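Local coordinates for N-acyl-D-glutamate deacylase (Bordetella bronchiseptica, PDB 3GIP), which hydrolyses the amide bond of N-acyl-D-glutamate to release D-glutamate, as a zinc-containing member of the amidohydrolase superfamily, at residues E297-I302 against Y343-E348; D301-W306 against G315-D320. All blocks are in the same frame, centred on the assembly; numbering follows the deposited sequence.

Contact 1 (E297-I302 against Y343-E348)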
loop_
_atom_site.group_PDB
_atom_site.type_symbol
_atom_site.label_atom_id
_atom_site.label_comp_id
_atom_site.label_asym_id
_atom_site.label_seq_id
_atom_site.Cartn_x
_atom_site.Cartn_y
_atom_site.Cartn_z
ATOM N N GLU A 297 13.662 -14.439 -20.263
ATOM C CA GLU A 297 13.197 -14.896 -21.568
ATOM C C GLU A 297 11.684 -15.087 -21.649
ATOM O O GLU A 297 11.189 -15.708 -22.591
ATOM C CB GLU A 297 13.882 -16.213 -21.945
ATOM C CG GLU A 297 15.398 -16.142 -22.118
ATOM C CD GLU A 297 15.836 -15.162 -23.192
ATOM O OE1 GLU A 297 15.055 -14.907 -24.134
ATOM O OE2 GLU A 297 16.975 -14.659 -23.103
ATOM N N THR A 298 10.947 -14.570 -20.672
ATOM C CA THR A 298 9.493 -14.712 -20.692
ATOM C C THR A 298 8.778 -13.368 -20.789
ATOM O O THR A 298 7.625 -13.304 -21.210
ATOM C CB THR A 298 8.970 -15.468 -19.445
ATOM O OG1 THR A 298 9.310 -14.745 -18.259
ATOM C CG2 THR A 298 9.573 -16.866 -19.376
ATOM N N ILE A 299 9.464 -12.296 -20.405
ATOM C CA ILE A 299 8.882 -10.960 -20.465
ATOM C C ILE A 299 9.854 -10.013 -21.152
ATOM O O ILE A 299 11.021 -9.931 -20.769
ATOM C CB ILE A 299 8.573 -10.409 -19.047
ATOM C CG1 ILE A 299 7.571 -11.323 -18.336
ATOM C CG2 ILE A 299 8.031 -8.986 -19.145
ATOM C CD1 ILE A 299 7.233 -10.887 -16.913
ATOM N N ASP A 300 9.378 -9.307 -22.177
ATOM C CA ASP A 300 10.217 -8.353 -22.887
ATOM C C ASP A 300 10.185 -6.997 -22.189
ATOM O O ASP A 300 9.322 -6.732 -21.347
ATOM C CB ASP A 300 9.758 -8.181 -24.341
ATOM C CG ASP A 300 10.123 -9.365 -25.220
ATOM O OD1 ASP A 300 11.078 -10.099 -24.887
ATOM O OD2 ASP A 300 9.460 -9.546 -26.264
ATOM N N ASP A 301 11.137 -6.147 -22.549
ATOM C CA ASP A 301 11.254 -4.804 -21.994
ATOM C C ASP A 301 11.433 -4.712 -20.484
ATOM O O ASP A 301 10.995 -3.746 -19.858
ATOM C CB ASP A 301 10.070 -3.934 -22.437
ATOM C CG ASP A 301 10.211 -3.454 -23.877
ATOM O OD1 ASP A 301 11.230 -3.790 -24.507
ATOM O OD2 ASP A 301 9.313 -2.744 -24.378
ATOM N N ILE A 302 12.078 -5.714 -19.894
ATOM C CA ILE A 302 12.350 -5.661 -18.464
ATOM C C ILE A 302 13.257 -4.438 -18.323
ATOM O O ILE A 302 14.301 -4.351 -18.974
ATOM C CB ILE A 302 13.072 -6.943 -17.987
ATOM C CG1 ILE A 302 12.083 -8.113 -18.002
ATOM C CG2 ILE A 302 13.640 -6.742 -16.580
ATOM C CD1 ILE A 302 12.731 -9.474 -17.750
ATOM N N TYR A 343 8.169 -4.661 -14.867
ATOM C CA TYR A 343 7.701 -5.695 -15.777
ATOM C C TYR A 343 6.404 -5.230 -16.428
ATOM O O TYR A 343 5.362 -5.180 -15.782
ATOM C CB TYR A 343 7.452 -6.988 -14.995
ATOM C CG TYR A 343 8.671 -7.484 -14.254
ATOM C CD1 TYR A 343 9.632 -8.264 -14.895
ATOM C CD2 TYR A 343 8.872 -7.157 -12.912
ATOM C CE1 TYR A 343 10.764 -8.711 -14.218
ATOM C CE2 TYR A 343 10.005 -7.599 -12.226
ATOM C CZ TYR A 343 10.941 -8.374 -12.882
ATOM O OH TYR A 343 12.050 -8.829 -12.201
ATOM N N PHE A 344 6.484 -4.878 -17.706
ATOM C CA PHE A 344 5.321 -4.410 -18.457
ATOM C C PHE A 344 4.597 -5.650 -18.957
ATOM O O PHE A 344 4.803 -6.087 -20.086
ATOM C CB PHE A 344 5.807 -3.534 -19.614
ATOM C CG PHE A 344 6.531 -2.301 -19.156
ATOM C CD1 PHE A 344 5.822 -1.218 -18.637
ATOM C CD2 PHE A 344 7.923 -2.235 -19.195
ATOM C CE1 PHE A 344 6.482 -0.092 -18.164
ATOM C CE2 PHE A 344 8.595 -1.109 -18.721
ATOM C CZ PHE A 344 7.873 -0.035 -18.205
ATOM N N ALA A 345 3.732 -6.208 -18.112
ATOM C CA ALA A 345 3.059 -7.452 -18.462
ATOM C C ALA A 345 1.558 -7.564 -18.254
ATOM O O ALA A 345 1.013 -8.660 -18.365
ATOM C CB ALA A 345 3.751 -8.604 -17.730
ATOM N N MET A 346 0.881 -6.460 -17.960
ATOM C CA MET A 346 -0.559 -6.527 -17.745
ATOM C C MET A 346 -1.361 -5.775 -18.800
ATOM O O MET A 346 -0.815 -4.992 -19.575
ATOM C CB MET A 346 -0.918 -5.989 -16.355
ATOM C CG MET A 346 -0.353 -6.803 -15.187
ATOM S SD MET A 346 1.213 -6.173 -14.534
ATOM C CE MET A 346 0.622 -4.858 -13.468
ATOM N N ASP A 347 -2.665 -6.036 -18.815
ATOM C CA ASP A 347 -3.598 -5.401 -19.743
ATOM C C ASP A 347 -4.319 -4.299 -18.973
ATOM O O ASP A 347 -5.054 -4.575 -18.022
ATOM C CB ASP A 347 -4.601 -6.442 -20.252
ATOM C CG ASP A 347 -5.671 -5.848 -21.158
ATOM O OD1 ASP A 347 -5.616 -4.635 -21.460
ATOM O OD2 ASP A 347 -6.571 -6.608 -21.571
ATOM N N GLU A 348 -4.102 -3.050 -19.376
ATOM C CA GLU A 348 -4.727 -1.920 -18.695
ATOM C C GLU A 348 -6.242 -2.057 -18.579
ATOM O O GLU A 348 -6.828 -1.632 -17.588
ATOM C CB GLU A 348 -4.398 -0.608 -19.410
ATOM C CG GLU A 348 -4.827 0.628 -18.628
ATOM C CD GLU A 348 -4.694 1.911 -19.426
ATOM O OE1 GLU A 348 -3.705 2.049 -20.177
ATOM O OE2 GLU A 348 -5.573 2.791 -19.293
HETATM O O HOH W 1 8.955 -5.582 -18.867
HETATM O O HOH W 2 6.602 -6.886 -21.908
#
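Tyr343 packs against Ile299 and Ile302, and its atoms from CB outward show how a loop packs a strand end. CG lies beside the backbone N, anti to the carbonyl carbon (chi1 -57°). CB is 4.4 Å from Ile299 CD1, and the same methyl is 4.1 Å from CD1 of the ring, the two side chains crossing at about a right angle. Ile302 CG1 approaches Tyr343 CD1 to 4.0 Å, while Ile302 CD1 lies 4.1 Å from Tyr343 CE1. At the tip, OH is hydrogen-bonded to Ile290 O and Ile292 N, and Arg295 makes a cation-pi contact with the ring. The side chain comes within about 4 Å of a bound formate, probably from the crystallisation liquor, and about 11 Å of the zinc (nearest atoms), so the tyrosine lies near the metal site of the amidohydrolase barrel. Past Tyr343, the last residue of strand 339-343, Phe344 centres an inverse gamma turn. Here water takes over from direct bonding: one molecule accepts from Phe344 N and donates to Asp300 O, and a second donates to both Asp300 O and Phe344 O. Asp301 O meets the Phe344 ring at its edge, in plane, 3.5 Å from CD2.

Contact 2 (D301-W306 against G315-D320)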
loop_
_atom_site.group_PDB
_atom_site.type_symbol
_atom_site.label_atom_id
_atom_site.label_comp_id
_atom_site.label_asym_id
_atom_site.label_seq_id
_atom_site.Cartn_x
_atom_site.Cartn_y
_atom_site.Cartn_z
ATOM N N ASP A 301 11.137 -6.147 -22.549
ATOM C CA ASP A 301 11.254 -4.804 -21.994
ATOM C C ASP A 301 11.433 -4.712 -20.484
ATOM O O ASP A 301 10.995 -3.746 -19.858
ATOM C CB ASP A 301 10.070 -3.934 -22.437
ATOM C CG ASP A 301 10.211 -3.454 -23.877
ATOM O OD1 ASP A 301 11.230 -3.790 -24.507
ATOM O OD2 ASP A 301 9.313 -2.744 -24.378
ATOM N N ILE A 302 12.078 -5.714 -19.894
ATOM C CA ILE A 302 12.350 -5.661 -18.464
ATOM C C ILE A 302 13.257 -4.438 -18.323
ATOM O O ILE A 302 14.301 -4.351 -18.974
ATOM C CB ILE A 302 13.072 -6.943 -17.987
ATOM C CG1 ILE A 302 12.083 -8.113 -18.002
ATOM C CG2 ILE A 302 13.640 -6.742 -16.580
ATOM C CD1 ILE A 302 12.731 -9.474 -17.750
ATOM N N ARG A 303 12.846 -3.480 -17.497
ATOM C CA ARG A 303 13.610 -2.250 -17.322
ATOM C C ARG A 303 14.119 -2.132 -15.893
ATOM O O ARG A 303 13.352 -2.210 -14.941
ATOM C CB ARG A 303 12.738 -1.037 -17.688
ATOM C CG ARG A 303 13.506 0.272 -17.739
ATOM C CD ARG A 303 12.602 1.468 -18.001
ATOM N NE ARG A 303 12.251 1.628 -19.411
ATOM C CZ ARG A 303 11.479 2.613 -19.864
ATOM N NH1 ARG A 303 10.986 3.503 -19.012
ATOM N NH2 ARG A 303 11.210 2.724 -21.161
ATOM N N ILE A 304 15.425 -1.935 -15.756
ATOM C CA ILE A 304 16.055 -1.845 -14.443
ATOM C C ILE A 304 15.657 -0.607 -13.640
ATOM O O ILE A 304 15.619 0.504 -14.163
ATOM C CB ILE A 304 17.596 -1.901 -14.596
ATOM C CG1 ILE A 304 17.985 -3.148 -15.405
ATOM C CG2 ILE A 304 18.269 -1.920 -13.230
ATOM C CD1 ILE A 304 17.440 -4.464 -14.846
ATOM N N THR A 305 15.351 -0.816 -12.362
ATOM C CA THR A 305 14.973 0.274 -11.465
ATOM C C THR A 305 16.129 0.617 -10.526
ATOM O O THR A 305 16.206 1.724 -9.990
ATOM C CB THR A 305 13.742 -0.102 -10.622
ATOM O OG1 THR A 305 13.958 -1.371 -9.997
ATOM C CG2 THR A 305 12.506 -0.184 -11.502
ATOM N N TRP A 306 17.016 -0.353 -10.326
ATOM C CA TRP A 306 18.202 -0.182 -9.486
ATOM C C TRP A 306 19.069 -1.427 -9.601
ATOM O O TRP A 306 18.580 -2.488 -9.957
ATOM C CB TRP A 306 17.832 0.036 -8.007
ATOM C CG TRP A 306 17.139 -1.128 -7.339
ATOM C CD1 TRP A 306 15.803 -1.399 -7.355
ATOM C CD2 TRP A 306 17.750 -2.180 -6.570
ATOM N NE1 TRP A 306 15.540 -2.548 -6.647
ATOM C CE2 TRP A 306 16.716 -3.047 -6.154
ATOM C CE3 TRP A 306 19.071 -2.471 -6.193
ATOM C CZ2 TRP A 306 16.957 -4.187 -5.378
ATOM C CZ3 TRP A 306 19.309 -3.607 -5.420
ATOM C CH2 TRP A 306 18.256 -4.450 -5.022
ATOM N N GLY A 315 17.187 2.346 -15.419
ATOM C CA GLY A 315 16.506 2.960 -16.548
ATOM C C GLY A 315 16.722 2.259 -17.875
ATOM O O GLY A 315 16.057 2.570 -18.868
ATOM N N GLU A 316 17.641 1.300 -17.894
ATOM C CA GLU A 316 17.959 0.565 -19.115
ATOM C C GLU A 316 17.205 -0.756 -19.256
ATOM O O GLU A 316 16.775 -1.349 -18.267
ATOM C CB GLU A 316 19.470 0.303 -19.176
ATOM C CG GLU A 316 20.296 1.581 -19.219
ATOM C CD GLU A 316 21.799 1.340 -19.253
ATOM O OE1 GLU A 316 22.235 0.171 -19.223
ATOM O OE2 GLU A 316 22.551 2.338 -19.308
ATOM N N TYR A 317 17.037 -1.199 -20.500
ATOM C CA TYR A 317 16.364 -2.460 -20.799
ATOM C C TYR A 317 17.352 -3.610 -20.660
ATOM O O TYR A 317 18.501 -3.504 -21.101
ATOM C CB TYR A 317 15.838 -2.478 -22.237
ATOM C CG TYR A 317 14.651 -1.586 -22.503
ATOM C CD1 TYR A 317 13.467 -1.733 -21.784
ATOM C CD2 TYR A 317 14.699 -0.617 -23.505
ATOM C CE1 TYR A 317 12.352 -0.940 -22.055
ATOM C CE2 TYR A 317 13.590 0.185 -23.785
ATOM C CZ TYR A 317 12.423 0.015 -23.057
ATOM O OH TYR A 317 11.326 0.800 -23.327
ATOM N N LEU A 318 16.895 -4.710 -20.068
ATOM C CA LEU A 318 17.738 -5.886 -19.890
ATOM C C LEU A 318 18.315 -6.358 -21.226
ATOM O O LEU A 318 19.478 -6.752 -21.298
ATOM C CB LEU A 318 16.935 -7.019 -19.244
ATOM C CG LEU A 318 17.670 -8.347 -19.017
ATOM C CD1 LEU A 318 18.816 -8.132 -18.039
ATOM C CD2 LEU A 318 16.696 -9.391 -18.484
ATOM N N ALA A 319 17.508 -6.321 -22.284
ATOM C CA ALA A 319 17.984 -6.761 -23.593
ATOM C C ALA A 319 19.114 -5.886 -24.126
ATOM O O ALA A 319 20.032 -6.388 -24.774
ATOM C CB ALA A 319 16.832 -6.794 -24.595
ATOM N N ASP A 320 19.050 -4.583 -23.856
ATOM C CA ASP A 320 20.091 -3.664 -24.315
ATOM C C ASP A 320 21.374 -3.893 -23.529
ATOM O O ASP A 320 22.471 -3.838 -24.084
ATOM C CB ASP A 320 19.657 -2.201 -24.144
ATOM C CG ASP A 320 18.568 -1.790 -25.116
ATOM O OD1 ASP A 320 18.316 -2.529 -26.093
ATOM O OD2 ASP A 320 17.973 -0.712 -24.906
#
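Arg303 sends CG anti to its backbone N (chi1 -171°) and then bends at chi3 (-80°), which carries NE over to the Tyr317 ring. Behind these two side chains are a single beta bridge and a G1 beta bulge: the residues leading into helix 318-325 cross the beginning of strand 303-307 and pair with it once, where Tyr317, the N-cap residue, meets Arg303 at a CA to CA distance of 4.4 Å. In the bulge Gly315 takes position 1, with its backbone in the left-handed region, Glu316 takes position 2, and Ile304 stands opposite both. The bridge is of the antiparallel, non-hydrogen-bonded kind, because the bonds flank it. On one flank Ile304 N donates to Glu316 O (2.9 Å); on the other Leu318 N, in the first turn of the helix, donates to Ile302 O (2.8 Å). Gly315 N adds a third bond, to Ile304 O at 2.7 Å, which completes the bulge. Two CA-H...O contacts, Tyr317 CA to Ile302 O and Arg303 CA to Glu316 O, fill in between.

The side chains tie Arg303 and Tyr317 a second time. Arg303 NH2 donates to Tyr317 OH at 2.9 Å, with the hydroxyl close to the guanidinium plane, although the guanidinium and ring planes stand 56° apart. Asp301 runs alongside the tyrosine, pointing the same way, and holds OD1 above one ring face, 3.9 Å from the plane and displaced toward the rim. Glu316 turns elsewhere, its OE1 forming a salt bridge with Arg324. On the buried side, Leu336 of helix 329-336 packs on Ile304 and Leu318. Ile302 and Leu318 lie side by side there, pointing the same way, with Ile302 CD1 4.0 Å from Leu318 CD2.

Both contacts belong to the excursion between barrel strands 277-281 and 360-362, and they share Asp301 and Ile302. Contact 1 is largely buried and packs the loop before strand 303-307 against the end of strand 339-343, with apolar side chains and waters doing the joining. Contact 2, only partly buried, starts from the same stretch of chain and fastens strand 303-307 to the start of helix 318-325 through direct backbone bonds, with an arginine-tyrosine pair on its more exposed side. Strands 303-307 and 339-343 are neighbours in one antiparallel sheet, and contact 2 borders its 303-307 edge. The contacts also meet directly, Phe344 CE2 lying 4.3 Å from Arg303 CB.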